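Local structure of penicillin binding protein 2X (Streptococcus thermophilus, 5U47) at residues 290-295 with 510-515; 297-302 with 503-508; 321-326 with 358-363; 341-346 with 351-356. The protein probably acts as a transpeptidase that forms peptide cross-links between peptidoglycan glycan strands during septal wall synthesis, and binds penicillin. The protein carries 1 engineered substitution. All blocks are in the same frame, centred on the assembly; numbering follows the deposited sequence.

Followed from the N terminus, the four contacts nest without crossing. Contact 1 closes the longest loop, bringing 290-295, just ahead of helix 297-308, to 510-515, where strand 503-510 runs out. Inside it, contact 2 sets the first turns of that helix against the same strand, on the edge of the five-stranded sheet. Contact 3 lies within contact 2 and joins the hairpin strand 323-325 to helix 356-366. Contact 4, innermost, folds 341-346 onto 351-356, the turn between helices 347-352 and 356-366. Contacts 1, 2 and 4 converge on S295, K298, S354 and K505: S354 OG lies 2.9 Å from K298 NZ and 2.8 Å from K505 NZ.

Contact 1 (290-295 with 510-515); sequences QYEPGS and QVPDEK
E292 meets P512 through one oxygen of its carboxylate: OE2 lies 3.7 Å from P512 CG, a van der Waals contact at the tip of the pyrrolidine ring. The glutamate chain carries that group over because CG sits beside the backbone N (chi1 -61°) and the chain beyond it is extended (chi2 -172°). Nearer the backbone, E292 CB comes no closer than 4.4 Å to Q510 O, and no direct hydrogen bond joins the two segments. A water makes the polar link instead. It donates to both backbone carbonyls, E292 O at 2.8 Å and Q510 O at 3.0 Å, so both of its hydrogens are spent in the bridge. The two loops flank elements of the penicillin-binding transpeptidase fold: 290-295 leads into helix 297-308, which follows S295 of a probable SxxK motif, and 510-515 leaves the edge strand 503-510 of the central antiparallel sheet. The backbones stay well apart, the nearest CA pair being E292 and V511 at 7.3 Å, and together the segments bury 105 Å². The second carboxylate oxygen, E292 OE1, is gripped by Q410 NE2, Y519 OH and G411 N, which would tend to favour the ionised form of the acid. Q410 serves both segments, for its OE1 accepts from Q510 N while its NE2 bonds to E292.

Contact 2 (297-302 with 503-508); sequences MKVMLL and TVKSGT. Engineered in segment 503-508: T503 (natural residue Ala).
K298 NZ is gripped by three groups, S295 OG, S354 OG and N356 OD1, at the end of a side chain whose methylenes run against K505. The closest approach of the two lysines is 4.0 Å, from K298 CD to K505 CE, and the chains cross at a slant. They differ in shape: K298 is extended beyond CG, whereas K505 bends at chi2 and again at chi4. Those bends turn the amino group of K505 forward along its own strand, where NZ donates to the next residue's carbonyl, S506 O, at 2.8 Å. The bond meets that carbonyl with a C=O to NZ angle of 146°, and the nitrogen is tilted 22° from the carbonyl plane. K505 NZ also bonds to S354 OG, so one serine hydroxyl is bonded to both lysine nitrogens, whose NZ atoms stand 4.9 Å apart. The apolar half of the contact lies nearer the sheet. V299 CG2 packs 3.6 Å from K505 CB and 3.9 Å from K505 CG, the two side chains running past each other in opposite directions. M473 of helix 463-478 touches both V299 and K505. All three contacting residues are buried, and no hydrogen bond passes directly between helix and strand. Helix 297-308 set beside the edge strand 503-510, with S295 and K298 as SxxK, S354 and N356 as SxN, and K505 to G507 as KSG, is consistent with the active site of penicillin-binding transpeptidases.

Contact 3 (321-326 with 358-363); sequences NGIKVG and GMTMLE
The two-stranded hairpin of 323-325 and 328-330 rests on helix 356-366 of the transpeptidase domain, and I323 and V325 are the side chains it lays against T360 and M361. Strand alternation accounts for the choice: the CB atoms of I323 and V325 both point to the helix, while that of K324, between them, points away. The short strand and helix segments run at 47° to each other, with their axes 9.6 Å apart at closest approach. T360 holds the middle. Its methyl CG2 lies 3.9 Å from I323 CG2 and 4.1 Å from V325 CG2, so one threonine branch receives both strand residues. The first torsion of T360 (chi1 -59°) divides the work between its branches: OG1 sits beside the backbone N and bonds back to N356 O one turn earlier, while CG2 is presented to the hairpin. I323 is the broader partner, reaching with CD1 to M361 CG at 3.9 Å, close to the backbone of the helix. I330 of the partner strand touches T360 too, widening the same apolar patch. No hydrogen bond crosses between the two segments, and 163 Å² is buried. Since the threonine hydroxyl is spent on its own helix, cohesion here rests on methyl and methylene packing alone, which fixes no exact direction as a polar bond would.

Contact 4 (341-346 with 351-356); sequences KGRTMS and FSYSSN
M345 sets its sulfur obliquely against the Y353 ring, a Met-aromatic contact with SD 4.4 Å from the ring centroid and 31° off the ring normal. SD comes nearest to CD2 of that ring, at 3.9 Å. M345 arrives from strand 344-346, and Y353 belongs to the turn between helices 347-352 and 356-366 that carries S354 and N356 of a probable SxN motif. The methionine chain is extended as far as SD, then bends at chi3 (-73°), which brings CE within 4.2 Å of S355 OG. R343, two residues back on the same side of its segment, meets the other part of the ring. Its NH2 lies 3.4 Å from Y353 CE1, which sits near the plane of the guanidinium, so the arginine presents its edge; the guanidinium and ring planes are almost perpendicular. NH1 of R343 forms a salt bridge with E481, and Y353 OH is bonded to S334 OG; each end of this pair is thus held from outside the contact. Past Y353 the chain turns sharply in a Schellman motif, with S354 at positive phi (58°) and S354 N bonded to F351 O at 3.1 Å. That turn sends S354 OG toward K298 NZ and K505 NZ. S355 then takes the N-cap position of helix 356-366: its OG accepts from G358 N and also bonds to D332 OD2 and Y317 OH.

Contact 1 (290-295 with 510-515)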
loop_
_atom_site.group_PDB
_atom_site.type_symbol
_atom_site.label_atom_id
_atom_site.label_comp_id
_atom_site.label_asym_id
_atom_site.label_seq_id
_atom_site.Cartn_x
_atom_site.Cartn_y
_atom_site.Cartn_z
ATOM N N GLN A 290 -7.013 12.229 -1.844
ATOM C CA GLN A 290 -7.049 13.140 -0.693
ATOM C C GLN A 290 -8.506 13.472 -0.431
ATOM O O GLN A 290 -9.232 13.778 -1.362
ATOM C CB GLN A 290 -6.287 14.434 -0.959
ATOM C CG GLN A 290 -4.794 14.209 -1.065
ATOM C CD GLN A 290 -4.007 15.483 -1.231
ATOM O OE1 GLN A 290 -2.823 15.526 -0.914
ATOM N NE2 GLN A 290 -4.651 16.529 -1.734
ATOM N N TYR A 291 -8.933 13.430 0.820
ATOM C CA TYR A 291 -10.331 13.711 1.118
ATOM C C TYR A 291 -10.500 14.237 2.540
ATOM O O TYR A 291 -9.613 14.084 3.384
ATOM C CB TYR A 291 -11.152 12.414 0.901
ATOM C CG TYR A 291 -10.749 11.240 1.815
ATOM C CD1 TYR A 291 -9.675 10.390 1.495
ATOM C CD2 TYR A 291 -11.448 10.985 2.979
ATOM C CE1 TYR A 291 -9.314 9.348 2.330
ATOM C CE2 TYR A 291 -11.112 9.923 3.820
ATOM C CZ TYR A 291 -10.041 9.113 3.501
ATOM O OH TYR A 291 -9.711 8.081 4.350
ATOM N N GLU A 292 -11.629 14.866 2.799
ATOM C CA GLU A 292 -11.948 15.320 4.142
ATOM C C GLU A 292 -12.523 14.073 4.813
ATOM O O GLU A 292 -13.533 13.556 4.356
ATOM C CB GLU A 292 -12.918 16.508 4.108
ATOM C CG GLU A 292 -12.319 17.710 3.367
ATOM C CD GLU A 292 -13.144 18.993 3.461
ATOM O OE1 GLU A 292 -13.877 19.216 4.442
ATOM O OE2 GLU A 292 -13.035 19.802 2.537
ATOM N N PRO A 293 -11.884 13.591 5.893
ATOM C CA PRO A 293 -12.312 12.312 6.474
ATOM C C PRO A 293 -13.576 12.317 7.283
ATOM O O PRO A 293 -14.153 11.238 7.476
ATOM C CB PRO A 293 -11.149 11.940 7.393
ATOM C CG PRO A 293 -10.665 13.265 7.857
ATOM C CD PRO A 293 -10.799 14.197 6.678
ATOM N N GLY A 294 -14.013 13.488 7.769
ATOM C CA GLY A 294 -15.221 13.532 8.574
ATOM C C GLY A 294 -14.984 12.986 9.982
ATOM O O GLY A 294 -13.840 12.909 10.461
ATOM N N SER A 295 -16.072 12.540 10.598
ATOM C CA SER A 295 -16.113 12.190 12.024
ATOM C C SER A 295 -15.220 11.113 12.632
ATOM O O SER A 295 -15.168 11.025 13.853
ATOM C CB SER A 295 -17.568 12.010 12.469
ATOM O OG SER A 295 -18.136 13.277 12.546
ATOM N N GLN A 510 -18.797 15.909 4.605
ATOM C CA GLN A 510 -19.334 16.723 3.553
ATOM C C GLN A 510 -18.311 16.604 2.410
ATOM O O GLN A 510 -17.095 16.526 2.664
ATOM C CB GLN A 510 -19.436 18.174 4.054
ATOM C CG GLN A 510 -20.743 18.856 3.740
ATOM C CD GLN A 510 -21.886 18.346 4.601
ATOM O OE1 GLN A 510 -21.679 17.567 5.543
ATOM N NE2 GLN A 510 -23.106 18.798 4.293
ATOM N N VAL A 511 -18.787 16.540 1.174
ATOM C CA VAL A 511 -17.903 16.423 0.020
ATOM C C VAL A 511 -17.890 17.724 -0.785
ATOM O O VAL A 511 -18.955 18.279 -1.047
ATOM C CB VAL A 511 -18.316 15.262 -0.902
ATOM C CG1 VAL A 511 -17.436 15.221 -2.151
ATOM C CG2 VAL A 511 -18.222 13.940 -0.153
ATOM N N PRO A 512 -16.684 18.216 -1.163
ATOM C CA PRO A 512 -16.599 19.428 -1.980
ATOM C C PRO A 512 -17.057 19.207 -3.413
ATOM O O PRO A 512 -16.886 18.115 -3.960
ATOM C CB PRO A 512 -15.100 19.765 -1.969
ATOM C CG PRO A 512 -14.560 19.082 -0.774
ATOM C CD PRO A 512 -15.348 17.811 -0.678
ATOM N N ASP A 513 -17.621 20.253 -4.003
ATOM C CA ASP A 513 -18.118 20.234 -5.370
ATOM C C ASP A 513 -17.105 21.029 -6.194
ATOM O O ASP A 513 -16.644 22.088 -5.756
ATOM C CB ASP A 513 -19.508 20.892 -5.410
ATOM C CG ASP A 513 -20.313 20.541 -6.662
ATOM O OD1 ASP A 513 -19.741 20.041 -7.656
ATOM O OD2 ASP A 513 -21.543 20.770 -6.641
ATOM N N GLU A 514 -16.753 20.523 -7.374
ATOM C CA GLU A 514 -15.768 21.200 -8.233
ATOM C C GLU A 514 -16.327 22.475 -8.862
ATOM O O GLU A 514 -15.621 23.481 -8.977
ATOM C CB GLU A 514 -15.270 20.251 -9.331
ATOM C CG GLU A 514 -14.717 18.923 -8.820
ATOM C CD GLU A 514 -13.547 19.073 -7.858
ATOM O OE1 GLU A 514 -12.902 20.147 -7.825
ATOM O OE2 GLU A 514 -13.263 18.096 -7.135
ATOM N N LYS A 515 -17.597 22.425 -9.258
ATOM C CA LYS A 515 -18.263 23.567 -9.870
ATOM C C LYS A 515 -18.325 24.747 -8.893
ATOM O O LYS A 515 -17.725 25.795 -9.147
ATOM C CB LYS A 515 -19.679 23.178 -10.344
ATOM C CG LYS A 515 -20.443 24.278 -11.078
ATOM C CD LYS A 515 -21.818 23.800 -11.523
ATOM C CE LYS A 515 -22.600 24.906 -12.217
ATOM N NZ LYS A 515 -23.956 24.456 -12.642
HETATM O O HOH W 1 -15.148 14.323 2.236
#

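Contact 2 (297-302 with 503-508)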
loop_
_atom_site.group_PDB
_atom_site.type_symbol
_atom_site.label_atom_id
_atom_site.label_comp_id
_atom_site.label_asym_id
_atom_site.label_seq_id
_atom_site.Cartn_x
_atom_site.Cartn_y
_atom_site.Cartn_z
ATOM N N MET A 297 -12.259 11.415 12.545
ATOM C CA MET A 297 -11.216 12.290 13.082
ATOM C C MET A 297 -11.498 12.628 14.562
ATOM O O MET A 297 -10.587 12.964 15.285
ATOM C CB MET A 297 -11.043 13.568 12.244
ATOM C CG MET A 297 -9.930 14.497 12.707
ATOM S SD MET A 297 -8.251 13.814 12.598
ATOM C CE MET A 297 -8.008 13.786 10.836
ATOM N N LYS A 298 -12.748 12.490 15.003
ATOM C CA LYS A 298 -13.109 12.705 16.408
ATOM C C LYS A 298 -12.402 11.722 17.343
ATOM O O LYS A 298 -12.341 11.962 18.541
ATOM C CB LYS A 298 -14.629 12.591 16.621
ATOM C CG LYS A 298 -15.436 13.624 15.851
ATOM C CD LYS A 298 -16.937 13.482 16.046
ATOM C CE LYS A 298 -17.642 14.674 15.394
ATOM N NZ LYS A 298 -19.067 14.457 15.116
ATOM N N VAL A 299 -11.886 10.616 16.799
ATOM C CA VAL A 299 -11.129 9.645 17.590
ATOM C C VAL A 299 -9.852 10.353 18.028
ATOM O O VAL A 299 -9.505 10.329 19.214
ATOM C CB VAL A 299 -10.812 8.358 16.787
ATOM C CG1 VAL A 299 -9.885 7.418 17.543
ATOM C CG2 VAL A 299 -12.093 7.604 16.436
ATOM N N MET A 300 -9.164 10.981 17.072
ATOM C CA MET A 300 -7.941 11.725 17.376
ATOM C C MET A 300 -8.255 12.874 18.340
ATOM O O MET A 300 -7.521 13.087 19.307
ATOM C CB MET A 300 -7.293 12.295 16.114
ATOM C CG MET A 300 -6.526 11.337 15.213
ATOM S SD MET A 300 -7.421 9.964 14.456
ATOM C CE MET A 300 -7.169 8.700 15.666
ATOM N N LEU A 301 -9.347 13.597 18.067
ATOM C CA LEU A 301 -9.765 14.732 18.902
ATOM C C LEU A 301 -9.977 14.334 20.336
ATOM O O LEU A 301 -9.447 14.965 21.236
ATOM C CB LEU A 301 -11.066 15.351 18.411
ATOM C CG LEU A 301 -11.515 16.507 19.344
ATOM C CD1 LEU A 301 -10.673 17.747 19.103
ATOM C CD2 LEU A 301 -12.957 16.824 19.164
ATOM N N LEU A 302 -10.791 13.304 20.538
ATOM C CA LEU A 302 -11.084 12.794 21.859
ATOM C C LEU A 302 -9.823 12.348 22.586
ATOM O O LEU A 302 -9.675 12.637 23.775
ATOM C CB LEU A 302 -12.068 11.628 21.782
ATOM C CG LEU A 302 -12.464 10.985 23.115
ATOM C CD1 LEU A 302 -13.148 11.990 24.022
ATOM C CD2 LEU A 302 -13.374 9.796 22.885
ATOM N N THR A 503 -14.596 -1.564 19.528
ATOM C CA THR A 503 -14.308 -0.132 19.579
ATOM C C THR A 503 -14.603 0.426 18.186
ATOM O O THR A 503 -13.930 0.067 17.205
ATOM C CB THR A 503 -12.833 0.039 20.009
ATOM O OG1 THR A 503 -12.782 -0.023 21.440
ATOM C CG2 THR A 503 -12.195 1.342 19.524
ATOM N N VAL A 504 -15.619 1.282 18.075
ATOM C CA VAL A 504 -15.987 1.802 16.774
ATOM C C VAL A 504 -16.248 3.302 16.760
ATOM O O VAL A 504 -16.555 3.898 17.790
ATOM C CB VAL A 504 -17.253 1.091 16.274
ATOM C CG1 VAL A 504 -17.018 -0.415 16.183
ATOM C CG2 VAL A 504 -18.429 1.367 17.217
ATOM N N LYS A 505 -16.109 3.900 15.579
ATOM C CA LYS A 505 -16.494 5.296 15.352
ATOM C C LYS A 505 -16.878 5.436 13.902
ATOM O O LYS A 505 -16.125 5.053 13.005
ATOM C CB LYS A 505 -15.392 6.295 15.694
ATOM C CG LYS A 505 -15.841 7.768 15.554
ATOM C CD LYS A 505 -16.946 8.149 16.550
ATOM C CE LYS A 505 -17.464 9.559 16.333
ATOM N NZ LYS A 505 -18.461 9.640 15.227
ATOM N N SER A 506 -18.042 6.006 13.674
ATOM C CA SER A 506 -18.548 6.218 12.352
ATOM C C SER A 506 -18.201 7.600 11.935
ATOM O O SER A 506 -17.891 8.476 12.757
ATOM C CB SER A 506 -20.089 6.136 12.357
ATOM O OG SER A 506 -20.629 7.098 13.262
ATOM N N GLY A 507 -18.349 7.829 10.650
ATOM C CA GLY A 507 -18.154 9.130 10.123
ATOM C C GLY A 507 -18.992 9.433 8.902
ATOM O O GLY A 507 -19.376 8.549 8.118
ATOM N N THR A 508 -19.315 10.709 8.779
ATOM C CA THR A 508 -19.982 11.251 7.621
ATOM C C THR A 508 -19.099 12.448 7.360
ATOM O O THR A 508 -18.537 13.029 8.312
ATOM C CB THR A 508 -21.428 11.708 7.890
ATOM O OG1 THR A 508 -21.439 12.709 8.915
ATOM C CG2 THR A 508 -22.292 10.531 8.319
#

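Contact 3 (321-326 with 358-363)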
loop_
_atom_site.group_PDB
_atom_site.type_symbol
_atom_site.label_atom_id
_atom_site.label_comp_id
_atom_site.label_asym_id
_atom_site.label_seq_id
_atom_site.Cartn_x
_atom_site.Cartn_y
_atom_site.Cartn_z
ATOM N N ASN A 321 -28.347 25.499 19.865
ATOM C CA ASN A 321 -28.039 26.701 19.091
ATOM C C ASN A 321 -26.789 26.545 18.252
ATOM O O ASN A 321 -26.354 27.495 17.599
ATOM C CB ASN A 321 -27.880 27.895 20.038
ATOM C CG ASN A 321 -29.177 28.270 20.726
ATOM O OD1 ASN A 321 -29.192 28.565 21.916
ATOM N ND2 ASN A 321 -30.273 28.249 19.983
ATOM N N GLY A 322 -26.226 25.339 18.241
ATOM C CA GLY A 322 -24.985 25.112 17.531
ATOM C C GLY A 322 -23.876 25.890 18.204
ATOM O O GLY A 322 -23.982 26.252 19.377
ATOM N N ILE A 323 -22.820 26.159 17.455
ATOM C CA ILE A 323 -21.690 26.910 17.965
ATOM C C ILE A 323 -21.098 27.687 16.807
ATOM O O ILE A 323 -21.018 27.180 15.688
ATOM C CB ILE A 323 -20.645 26.009 18.670
ATOM C CG1 ILE A 323 -19.553 26.868 19.314
ATOM C CG2 ILE A 323 -20.027 24.997 17.713
ATOM C CD1 ILE A 323 -18.647 26.098 20.246
ATOM N N LYS A 324 -20.685 28.918 17.086
ATOM C CA LYS A 324 -20.181 29.803 16.049
ATOM C C LYS A 324 -18.671 30.001 16.193
ATOM O O LYS A 324 -18.183 30.287 17.275
ATOM C CB LYS A 324 -20.910 31.139 16.149
ATOM C CG LYS A 324 -21.159 31.825 14.817
ATOM C CD LYS A 324 -21.922 33.133 15.019
ATOM C CE LYS A 324 -22.590 33.616 13.735
ATOM N NZ LYS A 324 -21.661 33.647 12.567
ATOM N N VAL A 325 -17.947 29.816 15.097
ATOM C CA VAL A 325 -16.503 30.016 15.066
ATOM C C VAL A 325 -16.221 30.954 13.908
ATOM O O VAL A 325 -16.495 30.616 12.754
ATOM C CB VAL A 325 -15.738 28.699 14.870
ATOM C CG1 VAL A 325 -14.244 28.971 14.734
ATOM C CG2 VAL A 325 -16.022 27.761 16.030
ATOM N N GLY A 326 -15.660 32.118 14.219
ATOM C CA GLY A 326 -15.411 33.138 13.214
ATOM C C GLY A 326 -16.768 33.603 12.714
ATOM O O GLY A 326 -17.600 34.043 13.507
ATOM N N GLY A 358 -20.302 19.313 20.323
ATOM C CA GLY A 358 -19.592 18.800 21.486
ATOM C C GLY A 358 -18.103 18.689 21.218
ATOM O O GLY A 358 -17.279 19.038 22.065
ATOM N N MET A 359 -17.752 18.234 20.025
ATOM C CA MET A 359 -16.335 18.078 19.682
ATOM C C MET A 359 -15.684 19.446 19.472
ATOM O O MET A 359 -14.580 19.688 19.939
ATOM C CB MET A 359 -16.164 17.160 18.473
ATOM C CG MET A 359 -16.607 15.716 18.690
ATOM S SD MET A 359 -16.146 14.902 20.242
ATOM C CE MET A 359 -17.493 15.288 21.340
ATOM N N THR A 360 -16.387 20.354 18.809
ATOM C CA THR A 360 -15.867 21.704 18.631
ATOM C C THR A 360 -15.621 22.361 20.004
ATOM O O THR A 360 -14.613 23.021 20.196
ATOM C CB THR A 360 -16.812 22.542 17.784
ATOM O OG1 THR A 360 -16.966 21.910 16.510
ATOM C CG2 THR A 360 -16.269 23.962 17.605
ATOM N N MET A 361 -16.527 22.147 20.957
ATOM C CA MET A 361 -16.328 22.667 22.313
ATOM C C MET A 361 -15.042 22.106 22.941
ATOM O O MET A 361 -14.296 22.843 23.594
ATOM C CB MET A 361 -17.546 22.382 23.206
ATOM C CG MET A 361 -18.726 23.293 22.928
ATOM S SD MET A 361 -20.253 22.738 23.719
ATOM C CE MET A 361 -21.311 24.165 23.492
ATOM N N LEU A 362 -14.779 20.810 22.735
ATOM C CA LEU A 362 -13.558 20.185 23.267
ATOM C C LEU A 362 -12.315 20.808 22.632
ATOM O O LEU A 362 -11.315 21.043 23.322
ATOM C CB LEU A 362 -13.562 18.659 23.058
ATOM C CG LEU A 362 -14.545 17.848 23.913
ATOM C CD1 LEU A 362 -14.482 16.363 23.570
ATOM C CD2 LEU A 362 -14.282 18.078 25.400
ATOM N N GLU A 363 -12.399 21.084 21.326
ATOM C CA GLU A 363 -11.317 21.740 20.582
ATOM C C GLU A 363 -11.025 23.140 21.137
ATOM O O GLU A 363 -9.862 23.508 21.285
ATOM C CB GLU A 363 -11.660 21.836 19.089
ATOM C CG GLU A 363 -10.513 22.285 18.181
ATOM C CD GLU A 363 -10.231 23.785 18.178
ATOM O OE1 GLU A 363 -11.163 24.593 18.287
ATOM O OE2 GLU A 363 -9.046 24.156 18.046
#

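Contact 4 (341-346 with 351-356)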
loop_
_atom_site.group_PDB
_atom_site.type_symbol
_atom_site.label_atom_id
_atom_site.label_comp_id
_atom_site.label_asym_id
_atom_site.label_seq_id
_atom_site.Cartn_x
_atom_site.Cartn_y
_atom_site.Cartn_z
ATOM N N LYS A 341 -35.088 19.438 18.216
ATOM C CA LYS A 341 -34.959 20.878 18.438
ATOM C C LYS A 341 -33.661 21.195 19.188
ATOM O O LYS A 341 -33.252 22.358 19.276
ATOM C CB LYS A 341 -36.152 21.403 19.252
ATOM C CG LYS A 341 -37.531 20.994 18.737
ATOM C CD LYS A 341 -37.765 21.398 17.290
ATOM C CE LYS A 341 -39.155 20.994 16.830
ATOM N NZ LYS A 341 -39.405 21.346 15.405
ATOM N N GLY A 342 -33.026 20.151 19.724
ATOM C CA GLY A 342 -31.784 20.279 20.486
ATOM C C GLY A 342 -31.891 19.440 21.743
ATOM O O GLY A 342 -32.984 19.010 22.105
ATOM N N ARG A 343 -30.762 19.193 22.404
ATOM C CA ARG A 343 -30.759 18.396 23.633
ATOM C C ARG A 343 -29.463 18.573 24.433
ATOM O O ARG A 343 -28.407 18.910 23.879
ATOM C CB ARG A 343 -31.006 16.916 23.297
ATOM C CG ARG A 343 -30.877 15.931 24.462
ATOM C CD ARG A 343 -31.357 14.531 24.096
ATOM N NE ARG A 343 -30.823 14.065 22.809
ATOM C CZ ARG A 343 -31.024 12.849 22.301
ATOM N NH1 ARG A 343 -31.706 11.926 22.976
ATOM N NH2 ARG A 343 -30.504 12.543 21.114
ATOM N N THR A 344 -29.574 18.353 25.742
ATOM C CA THR A 344 -28.451 18.448 26.660
ATOM C C THR A 344 -27.818 17.068 26.759
ATOM O O THR A 344 -28.515 16.074 26.962
ATOM C CB THR A 344 -28.901 18.947 28.045
ATOM O OG1 THR A 344 -29.527 20.221 27.898
ATOM C CG2 THR A 344 -27.720 19.085 28.998
ATOM N N MET A 345 -26.497 17.013 26.590
ATOM C CA MET A 345 -25.756 15.760 26.621
ATOM C C MET A 345 -24.454 15.835 27.371
ATOM O O MET A 345 -23.835 16.882 27.485
ATOM C CB MET A 345 -25.364 15.349 25.199
ATOM C CG MET A 345 -26.473 14.815 24.330
ATOM S SD MET A 345 -25.855 14.523 22.662
ATOM C CE MET A 345 -25.691 16.208 22.069
ATOM N N SER A 346 -24.043 14.671 27.844
ATOM C CA SER A 346 -22.737 14.458 28.441
ATOM C C SER A 346 -21.736 14.546 27.269
ATOM O O SER A 346 -22.142 14.372 26.124
ATOM C CB SER A 346 -22.731 13.050 29.036
ATOM O OG SER A 346 -21.484 12.656 29.514
ATOM N N PHE A 351 -19.996 12.289 22.049
ATOM C CA PHE A 351 -19.021 11.529 21.254
ATOM C C PHE A 351 -19.741 10.345 20.626
ATOM O O PHE A 351 -19.596 10.095 19.435
ATOM C CB PHE A 351 -17.836 11.049 22.090
ATOM C CG PHE A 351 -16.840 10.209 21.314
ATOM C CD1 PHE A 351 -15.936 10.801 20.438
ATOM C CD2 PHE A 351 -16.799 8.836 21.467
ATOM C CE1 PHE A 351 -15.020 10.030 19.721
ATOM C CE2 PHE A 351 -15.886 8.060 20.755
ATOM C CZ PHE A 351 -15.000 8.660 19.882
ATOM N N SER A 352 -20.561 9.658 21.421
ATOM C CA SER A 352 -21.315 8.511 20.919
ATOM C C SER A 352 -22.264 8.927 19.802
ATOM O O SER A 352 -22.420 8.215 18.809
ATOM C CB SER A 352 -22.079 7.822 22.059
ATOM O OG SER A 352 -21.176 7.211 22.972
ATOM N N TYR A 353 -22.846 10.110 19.983
ATOM C CA TYR A 353 -23.814 10.707 19.083
ATOM C C TYR A 353 -23.192 11.382 17.871
ATOM O O TYR A 353 -23.899 11.795 16.954
ATOM C CB TYR A 353 -24.609 11.741 19.912
ATOM C CG TYR A 353 -25.846 12.326 19.291
ATOM C CD1 TYR A 353 -27.026 11.592 19.248
ATOM C CD2 TYR A 353 -25.870 13.646 18.817
ATOM C CE1 TYR A 353 -28.183 12.123 18.711
ATOM C CE2 TYR A 353 -27.036 14.199 18.281
ATOM C CZ TYR A 353 -28.185 13.423 18.229
ATOM O OH TYR A 353 -29.359 13.927 17.713
ATOM N N SER A 354 -21.867 11.484 17.871
ATOM C CA SER A 354 -21.117 12.165 16.824
ATOM C C SER A 354 -21.574 13.635 16.714
ATOM O O SER A 354 -21.845 14.141 15.628
ATOM C CB SER A 354 -21.220 11.435 15.497
ATOM O OG SER A 354 -20.120 11.788 14.657
ATOM N N SER A 355 -21.619 14.308 17.858
ATOM C CA SER A 355 -21.979 15.717 17.926
ATOM C C SER A 355 -20.811 16.621 17.536
ATOM O O SER A 355 -19.817 16.684 18.253
ATOM C CB SER A 355 -22.433 16.074 19.346
ATOM O OG SER A 355 -22.644 17.476 19.496
ATOM N N ASN A 356 -20.935 17.308 16.398
ATOM C CA ASN A 356 -19.925 18.285 15.955
ATOM C C ASN A 356 -19.755 19.423 16.968
ATOM O O ASN A 356 -18.643 19.928 17.167
ATOM C CB ASN A 356 -20.306 18.919 14.617
ATOM C CG ASN A 356 -20.143 17.988 13.448
ATOM O OD1 ASN A 356 -19.552 16.910 13.544
ATOM N ND2 ASN A 356 -20.644 18.420 12.315
#